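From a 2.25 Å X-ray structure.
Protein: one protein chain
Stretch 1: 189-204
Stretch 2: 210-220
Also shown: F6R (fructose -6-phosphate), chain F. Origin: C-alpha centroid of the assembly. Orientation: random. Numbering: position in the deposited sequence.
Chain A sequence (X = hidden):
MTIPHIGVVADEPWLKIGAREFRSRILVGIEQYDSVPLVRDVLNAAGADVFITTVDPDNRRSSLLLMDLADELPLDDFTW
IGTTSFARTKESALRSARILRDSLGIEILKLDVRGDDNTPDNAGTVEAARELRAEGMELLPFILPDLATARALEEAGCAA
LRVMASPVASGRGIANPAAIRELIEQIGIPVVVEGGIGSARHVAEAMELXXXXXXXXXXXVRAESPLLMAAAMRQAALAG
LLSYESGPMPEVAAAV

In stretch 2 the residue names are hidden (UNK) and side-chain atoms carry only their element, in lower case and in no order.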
# COMPACT_ATOMS: atom_id res chain seq x y z
N ILE A 189 17.36 16.66 1.00
CA ILE A 189 16.58 16.84 -0.23
C ILE A 189 15.59 15.68 -0.38
O ILE A 189 15.84 14.59 0.13
CB ILE A 189 17.46 17.00 -1.47
CG1 ILE A 189 18.48 15.88 -1.60
CG2 ILE A 189 18.18 18.35 -1.42
CD1 ILE A 189 19.18 15.87 -2.94
N PRO A 190 14.47 15.92 -1.07
CA PRO A 190 13.51 14.85 -1.25
C PRO A 190 14.10 13.62 -1.96
O PRO A 190 14.93 13.76 -2.85
CB PRO A 190 12.42 15.50 -2.12
CG PRO A 190 12.54 16.95 -1.85
CD PRO A 190 14.01 17.18 -1.67
N VAL A 191 13.65 12.44 -1.53
CA VAL A 191 14.06 11.17 -2.10
C VAL A 191 12.89 10.54 -2.88
O VAL A 191 11.75 10.46 -2.38
CB VAL A 191 14.58 10.21 -1.01
CG1 VAL A 191 14.74 8.79 -1.53
CG2 VAL A 191 15.90 10.70 -0.46
N VAL A 192 13.18 10.14 -4.11
CA VAL A 192 12.27 9.41 -4.98
C VAL A 192 12.78 7.97 -5.04
O VAL A 192 13.94 7.73 -5.43
CB VAL A 192 12.25 10.00 -6.42
CG1 VAL A 192 11.35 9.18 -7.34
CG2 VAL A 192 11.81 11.46 -6.43
N VAL A 193 11.95 7.02 -4.66
CA VAL A 193 12.31 5.60 -4.76
C VAL A 193 12.03 5.10 -6.18
O VAL A 193 10.98 5.41 -6.76
CB VAL A 193 11.59 4.74 -3.70
CG1 VAL A 193 11.83 3.25 -3.92
CG2 VAL A 193 12.08 5.12 -2.31
N GLU A 194 12.98 4.36 -6.75
CA GLU A 194 12.94 4.01 -8.16
C GLU A 194 13.73 2.74 -8.45
O GLU A 194 14.77 2.49 -7.83
CB GLU A 194 13.49 5.18 -8.99
CG GLU A 194 13.56 4.96 -10.50
CD GLU A 194 14.02 6.21 -11.24
OE1 GLU A 194 14.45 6.10 -12.41
OE2 GLU A 194 13.98 7.32 -10.64
N GLY A 195 13.24 1.95 -9.39
CA GLY A 195 13.92 0.75 -9.84
C GLY A 195 13.37 -0.51 -9.19
O GLY A 195 13.45 -0.69 -7.98
N GLY A 196 12.79 -1.37 -10.02
CA GLY A 196 12.33 -2.67 -9.55
C GLY A 196 10.98 -2.64 -8.84
O GLY A 196 10.57 -3.65 -8.28
N ILE A 197 10.29 -1.50 -8.88
CA ILE A 197 8.94 -1.42 -8.36
C ILE A 197 8.05 -2.30 -9.24
O ILE A 197 8.06 -2.22 -10.47
CB ILE A 197 8.39 0.02 -8.35
CG1 ILE A 197 9.24 0.93 -7.46
CG2 ILE A 197 6.94 0.02 -7.86
CD1 ILE A 197 9.29 0.53 -6.01
N GLY A 198 7.25 -3.12 -8.57
CA GLY A 198 6.48 -4.18 -9.19
C GLY A 198 4.98 -3.98 -9.07
O GLY A 198 4.23 -4.32 -10.00
N SER A 199 4.53 -3.45 -7.94
CA SER A 199 3.09 -3.27 -7.69
C SER A 199 2.82 -2.18 -6.66
O SER A 199 3.74 -1.61 -6.07
CB SER A 199 2.48 -4.59 -7.21
OG SER A 199 2.91 -4.90 -5.89
N ALA A 200 1.53 -1.93 -6.43
CA ALA A 200 1.08 -0.87 -5.53
C ALA A 200 1.61 -0.98 -4.10
O ALA A 200 1.85 0.04 -3.45
CB ALA A 200 -0.44 -0.82 -5.51
N ARG A 201 1.78 -2.20 -3.59
CA ARG A 201 2.28 -2.38 -2.24
C ARG A 201 3.71 -1.87 -2.06
O ARG A 201 4.07 -1.45 -0.98
CB ARG A 201 2.19 -3.84 -1.79
CG ARG A 201 3.28 -4.74 -2.31
CD ARG A 201 3.21 -6.09 -1.63
NE ARG A 201 4.25 -7.00 -2.11
CZ ARG A 201 4.10 -7.88 -3.10
NH1 ARG A 201 5.12 -8.65 -3.45
NH2 ARG A 201 2.94 -7.99 -3.76
N HIS A 202 4.51 -1.92 -3.13
CA HIS A 202 5.88 -1.40 -3.10
C HIS A 202 5.87 0.14 -3.00
O HIS A 202 6.72 0.73 -2.32
CB HIS A 202 6.66 -1.82 -4.34
CG HIS A 202 6.86 -3.30 -4.48
ND1 HIS A 202 6.94 -4.16 -3.40
CD2 HIS A 202 7.05 -4.06 -5.58
CE1 HIS A 202 7.14 -5.39 -3.84
NE2 HIS A 202 7.21 -5.36 -5.16
N VAL A 203 4.93 0.76 -3.69
CA VAL A 203 4.76 2.21 -3.64
C VAL A 203 4.38 2.62 -2.22
O VAL A 203 5.00 3.50 -1.65
CB VAL A 203 3.72 2.71 -4.65
CG1 VAL A 203 3.36 4.17 -4.42
CG2 VAL A 203 4.24 2.52 -6.06
N ALA A 204 3.36 1.97 -1.64
CA ALA A 204 2.97 2.26 -0.26
C ALA A 204 4.16 2.10 0.69
O ALA A 204 4.37 2.94 1.57
CB ALA A 204 1.84 1.35 0.19
N UNK A 210 9.48 7.24 4.19
CA UNK A 210 9.72 8.68 4.07
C UNK A 210 10.02 9.18 2.65
O UNK A 210 10.34 10.34 2.46
N UNK A 211 9.92 8.32 1.65
CA UNK A 211 10.10 8.78 0.26
C UNK A 211 9.04 9.85 -0.05
O UNK A 211 7.92 9.79 0.47
c UNK A 211 9.99 7.63 -0.72
N UNK A 212 9.43 10.84 -0.84
CA UNK A 212 8.50 11.88 -1.27
C UNK A 212 7.71 11.42 -2.49
O UNK A 212 6.63 11.95 -2.77
o UNK A 212 9.87 13.70 -0.47
c UNK A 212 9.25 13.17 -1.62
N UNK A 213 8.27 10.46 -3.22
CA UNK A 213 7.62 9.95 -4.42
C UNK A 213 8.27 8.65 -4.88
O UNK A 213 9.31 8.22 -4.34
c UNK A 213 7.68 10.99 -5.54
N UNK A 214 7.64 8.05 -5.87
CA UNK A 214 8.11 6.83 -6.49
C UNK A 214 8.08 6.99 -8.00
O UNK A 214 7.14 7.57 -8.54
o UNK A 214 7.13 5.57 -4.68
c UNK A 214 7.73 4.34 -6.63
c UNK A 214 7.19 5.65 -6.10
N UNK A 215 9.10 6.48 -8.68
CA UNK A 215 9.11 6.48 -10.13
C UNK A 215 8.88 5.06 -10.58
O UNK A 215 9.59 4.15 -10.16
c UNK A 215 10.79 6.02 -13.01
c UNK A 215 10.39 7.25 -12.22
c UNK A 215 11.27 8.44 -12.63
c UNK A 215 10.42 7.02 -10.70
N UNK A 216 7.89 4.87 -11.40
CA UNK A 216 7.54 3.59 -11.93
C UNK A 216 7.57 3.59 -13.44
O UNK A 216 7.36 4.58 -14.06
c UNK A 216 5.06 3.98 -11.93
c UNK A 216 6.18 3.11 -11.43
c UNK A 216 6.18 3.08 -9.93
N UNK A 217 7.96 2.45 -14.00
CA UNK A 217 7.99 2.19 -15.42
C UNK A 217 7.53 0.79 -15.81
O UNK A 217 6.45 0.61 -16.25
c UNK A 217 9.39 2.47 -15.95
n UNK A 217 10.70 2.28 -17.93
c UNK A 217 9.53 2.16 -17.42
o UNK A 217 8.60 1.82 -18.07
N UNK A 218 8.36 -0.21 -15.55
CA UNK A 218 8.09 -1.57 -15.93
C UNK A 218 6.81 -2.16 -15.32
O UNK A 218 6.14 -2.89 -15.95
c UNK A 218 9.28 -2.49 -15.60
c UNK A 218 8.99 -3.89 -15.95
o UNK A 218 10.41 -2.09 -16.34
N UNK A 219 6.51 -1.85 -14.08
CA UNK A 219 5.29 -2.34 -13.42
C UNK A 219 3.98 -2.02 -14.15
O UNK A 219 3.01 -2.79 -14.08
c UNK A 219 5.21 -1.81 -12.00
N UNK A 220 3.95 -0.87 -14.81
CA UNK A 220 2.80 -0.45 -15.62
C UNK A 220 2.81 -1.14 -16.97
O UNK A 220 1.81 -1.71 -17.39
c UNK A 220 2.86 1.91 -14.55
c UNK A 220 1.71 1.52 -13.63
c UNK A 220 2.82 1.07 -15.83
c UNK A 220 2.80 3.40 -14.87
C1 F6R F . 15.18 6.79 -15.88
C2 F6R F . 14.07 5.88 -16.31
C3 F6R F . 14.17 4.37 -16.21
C4 F6R F . 13.97 3.97 -14.75
C5 F6R F . 13.66 2.48 -14.61
C6 F6R F . 12.95 2.18 -13.31
O2 F6R F . 13.00 6.36 -16.70
O3 F6R F . 15.40 3.84 -16.71
O4 F6R F . 15.17 4.27 -14.01
O5 F6R F . 12.85 2.01 -15.68
O6 F6R F . 12.84 0.77 -13.17
P F6R F . 11.50 -0.04 -13.48
O1P F6R F . 11.47 -0.08 -14.98
O2P F6R F . 10.36 0.74 -12.87
O3P F6R F . 11.77 -1.33 -12.76
O HOH W 1 11.70 12.41 0.76
O HOH W 2 10.69 1.59 -10.43
O HOH W 3 8.07 -0.19 -12.26
O HOH W 4 3.24 -4.91 -12.50

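Position 210 has no side-chain atoms, which makes it Gly210. Its phi/psi of 98/5 agrees: a CB here would be jammed against the preceding carbonyl O.

Position 211 carries one carbon, a lone CB 3.6 Å from Val193 CG2, and is Ala211.

At 212 one carbon is followed by one oxygen. That oxygen lies 3.5 Å from Pro190 CB and 2.6 Å from water 1, with no direction assigned; water 1 accepts from Val191 N (3.0 Å). A single-carbon hydroxyl side chain is serine, Ser212; its chi1 is m, and its N donates to Val191 O at 2.8 Å.

Position 213 again has a single carbon, with CB 4.3 Å from Val192 CG2: Ala213. Its O accepts from Val193 N at 2.9 Å.

At 214 one carbon bears an oxygen and a carbon. The terminal carbon is 3.8 Å from Ile197 CG1 and 4.0 Å from Val203 CG2. Branching at CB with one oxygen identifies Thr214.

Position 215 has four carbons, forked at the second. One terminal carbon approaches Glu194 OE2 at 3.5 Å, and CB is 4.1 Å from Val192 CG1. Forking beyond CB gives Leu215; its N donates to Val193 O at 2.9 Å.

At 216 three carbons fork at CB, and one branch reaches Ile197 CG2 at 3.8 Å. This is Val216.

Position 217 shows two carbons, the second bearing two heteroatoms, one O and one N. No atom of it contacts stretch 1. The amide is Asn217, and ND2 donates to F6R O5 at 3.1 Å.

Position 218 repeats the CB branched to oxygen and carbon, so Thr218. Its OG1 donates to F6R O1P at 2.6 Å.

Position 219 has one carbon, CB, 3.3 Å from Ile197 O and 3.4 Å from Gly198 O: Ala219.

Position 220 has four carbons forked at the second and no stretch 1 contact; it is Leu220.

The contact is a parallel strand pairing, with Val192 opposite Ala213 and Val193 opposite Thr214. Val193 bonds through both N and O, clamping Ala213 and Leu215 on successive rungs, while CA-H...O contacts reinforce them (Val192 CA to Ala213 O, 3.3 Å; Thr214 CA to Val193 O, 3.2 Å). Val192 and Ala213 share one face; Val193 and Thr214 share the other. Beyond the strands, water 2 joins Gly195 N to Leu215 O, both at 2.8 Å, and also donates to F6R O2P at 2.6 Å. The sugar phosphate therefore bridges both stretches, taking Gly196 N at O3P (2.9 Å) besides the Thr218 hydroxyl.

Stretch 2 (210-220) GASATLVNTAL
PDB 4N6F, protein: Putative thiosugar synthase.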